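Local coordinates for putative uncharacterized protein (PDB 3LNO), which is of unknown function but belongs to a family of iron-sulfur cluster assembly proteins and may therefore take part in that process, at residues M96-M99 and A100-L104. Residues are numbered along the deposited sequence; the frame is centred on the assembly and turned at random.
Sequences MSRM and AKIAL
Met96, a selenomethionine just ahead of helix 98-106, reaches forward and meets three side chains of its first two turns. Its CB lies 3.9 Å from Ala100 CB. Its SE touches Leu104 CD1 at 3.4 Å, a tight approach, the two side chains crossing at about a right angle. CG stands anti to the carbonyl carbon (chi1 -69°), which sends the chain toward the helix; the bend at chi3 then turns the methyl CE back over Lys101, 3.6 Å from its CG. A long, unbranched chain suits this place, because it can follow the helix surface from Ala100 to Leu104. Ala100, buried, offers a methyl small enough for Met96 to pass close by. Lys101 uses both its parts: the extended aliphatic chain runs back toward Met96 O, crossing the Met96 side chain at a slant, and NZ, bonded to Glu94 O, also donates to a water that in turn donates to Met96 O. Met99, bent at chi2 and chi3, brings SE 4.3 Å from Ile102 CD1. Ser97 opens the helix. Its OG, turned between the backbone N and the carbonyl carbon (chi1 68°), accepts from Ala100 N at 3.2 Å; Asn31 ND2 bonds to the same oxygen and links this end to helix 29-32. Regular i to i+4 bonding follows, with Lys101 N 3.0 Å from Ser97 O. A serine N-cap is a classic helix start, here that of the C-terminal helix at the protein surface, with Met96 packed on its opening turns.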
HETATM    1  N   MSE A  96     -12.266  -1.013   3.985  1.00 27.57           N
HETATM    2  CA  MSE A  96     -12.145  -1.889   2.815  1.00 28.36           C
HETATM    3  C   MSE A  96     -12.911  -1.373   1.587  1.00 21.13           C
HETATM    4  O   MSE A  96     -13.958  -0.747   1.733  1.00 20.27           O
HETATM    5  CB  MSE A  96     -12.651  -3.251   3.220  1.00 19.69           C
HETATM    6  CG  MSE A  96     -11.689  -3.861   4.214  1.00 21.03           C
HETATM    7 SE   MSE A  96     -12.141  -5.714   4.600  0.75 47.30          SE
HETATM    8  CE  MSE A  96     -14.036  -5.819   4.257  1.00 35.99           C
ATOM      9  N   SER A  97     -12.406  -1.648   0.385  1.00 23.45           N
ATOM     10  CA  SER A  97     -13.144  -1.299  -0.842  1.00 19.25           C
ATOM     11  C   SER A  97     -14.446  -2.097  -1.015  1.00 23.24           C
ATOM     12  O   SER A  97     -14.651  -3.104  -0.346  1.00 22.59           O
ATOM     13  CB  SER A  97     -12.256  -1.562  -2.075  1.00 24.91           C
ATOM     14  OG  SER A  97     -12.041  -2.966  -2.240  1.00 25.05           O
ATOM     15  N   ARG A  98     -15.284  -1.678  -1.972  1.00 27.22           N
ATOM     16  CA  ARG A  98     -16.514  -2.403  -2.311  1.00 25.90           C
ATOM     17  C   ARG A  98     -16.190  -3.863  -2.638  1.00 20.45           C
ATOM     18  O   ARG A  98     -16.848  -4.765  -2.146  1.00 22.83           O
ATOM     19  CB  ARG A  98     -17.219  -1.702  -3.494  1.00 26.10           C
ATOM     20  CG  ARG A  98     -18.449  -2.446  -4.162  1.00 24.85           C
ATOM     21  CD  ARG A  98     -18.895  -1.720  -5.442  1.00 23.77           C
ATOM     22  NE  ARG A  98     -17.787  -1.597  -6.408  1.00 24.84           N
ATOM     23  CZ  ARG A  98     -17.493  -2.520  -7.333  1.00 32.07           C
ATOM     24  NH1 ARG A  98     -16.450  -2.341  -8.130  1.00 30.28           N
ATOM     25  NH2 ARG A  98     -18.231  -3.634  -7.459  1.00 28.09           N
HETATM   26  N   MSE A  99     -15.166  -4.111  -3.454  1.00 21.41           N
HETATM   27  CA  MSE A  99     -14.845  -5.508  -3.824  1.00 27.42           C
HETATM   28  C   MSE A  99     -14.329  -6.341  -2.647  1.00 27.26           C
HETATM   29  O   MSE A  99     -14.623  -7.538  -2.549  1.00 27.65           O
HETATM   30  CB  MSE A  99     -13.869  -5.597  -5.018  1.00 20.99           C
HETATM   31  CG  MSE A  99     -14.549  -5.311  -6.369  1.00 33.23           C
HETATM   32 SE   MSE A  99     -16.023  -6.583  -6.715  0.78 34.82          SE
HETATM   33  CE  MSE A  99     -14.965  -8.250  -6.582  1.00 26.36           C
ATOM     34  N   ALA A 100     -13.552  -5.716  -1.763  1.00 23.05           N
ATOM     35  CA  ALA A 100     -13.080  -6.413  -0.580  1.00 25.66           C
ATOM     36  C   ALA A 100     -14.262  -6.811   0.294  1.00 23.54           C
ATOM     37  O   ALA A 100     -14.336  -7.955   0.780  1.00 27.61           O
ATOM     38  CB  ALA A 100     -12.035  -5.557   0.198  1.00 23.42           C
ATOM     39  N   LYS A 101     -15.203  -5.886   0.503  1.00 22.35           N
ATOM     40  CA  LYS A 101     -16.354  -6.184   1.348  1.00 22.96           C
ATOM     41  C   LYS A 101     -17.182  -7.275   0.720  1.00 24.14           C
ATOM     42  O   LYS A 101     -17.730  -8.123   1.401  1.00 25.87           O
ATOM     43  CB  LYS A 101     -17.234  -4.936   1.574  1.00 24.45           C
ATOM     44  CG  LYS A 101     -16.551  -3.899   2.505  1.00 29.99           C
ATOM     45  CD  LYS A 101     -17.247  -2.525   2.507  1.00 31.93           C
ATOM     46  CE  LYS A 101     -16.649  -1.640   3.632  1.00 35.44           C
ATOM     47  NZ  LYS A 101     -17.047  -0.191   3.551  1.00 33.24           N
ATOM     48  N   ILE A 102     -17.297  -7.257  -0.595  1.00 23.05           N
ATOM     49  CA  ILE A 102     -18.115  -8.302  -1.210  1.00 29.44           C
ATOM     50  C   ILE A 102     -17.378  -9.625  -1.070  1.00 26.75           C
ATOM     51  O   ILE A 102     -17.975 -10.644  -0.700  1.00 30.39           O
ATOM     52  CB  ILE A 102     -18.390  -7.996  -2.715  1.00 28.50           C
ATOM     53  CG1 ILE A 102     -19.493  -6.938  -2.839  1.00 27.74           C
ATOM     54  CG2 ILE A 102     -18.731  -9.293  -3.499  1.00 28.83           C
ATOM     55  CD1 ILE A 102     -19.478  -6.245  -4.194  1.00 30.38           C
ATOM     56  N   ALA A 103     -16.082  -9.627  -1.395  1.00 29.06           N
ATOM     57  CA  ALA A 103     -15.331 -10.898  -1.394  1.00 29.73           C
ATOM     58  C   ALA A 103     -15.300 -11.515   0.008  1.00 31.55           C
ATOM     59  O   ALA A 103     -15.505 -12.716   0.180  1.00 33.06           O
ATOM     60  CB  ALA A 103     -13.926 -10.714  -1.932  1.00 25.26           C
ATOM     61  N   LEU A 104     -15.086 -10.680   1.014  1.00 29.82           N
ATOM     62  CA  LEU A 104     -14.954 -11.165   2.381  1.00 30.58           C
ATOM     63  C   LEU A 104     -16.276 -11.536   3.007  1.00 36.10           C
ATOM     64  O   LEU A 104     -16.303 -12.268   3.987  1.00 41.46           O
ATOM     65  CB  LEU A 104     -14.138 -10.190   3.246  1.00 38.28           C
ATOM     66  CG  LEU A 104     -12.650 -10.129   2.817  1.00 40.26           C
ATOM     67  CD1 LEU A 104     -11.953  -8.951   3.451  1.00 47.72           C
ATOM     68  CD2 LEU A 104     -11.910 -11.412   3.186  1.00 46.11           C
TER
HETATM   69  O   HOH W   1     -16.208   0.620   0.897  1.00 30.82           O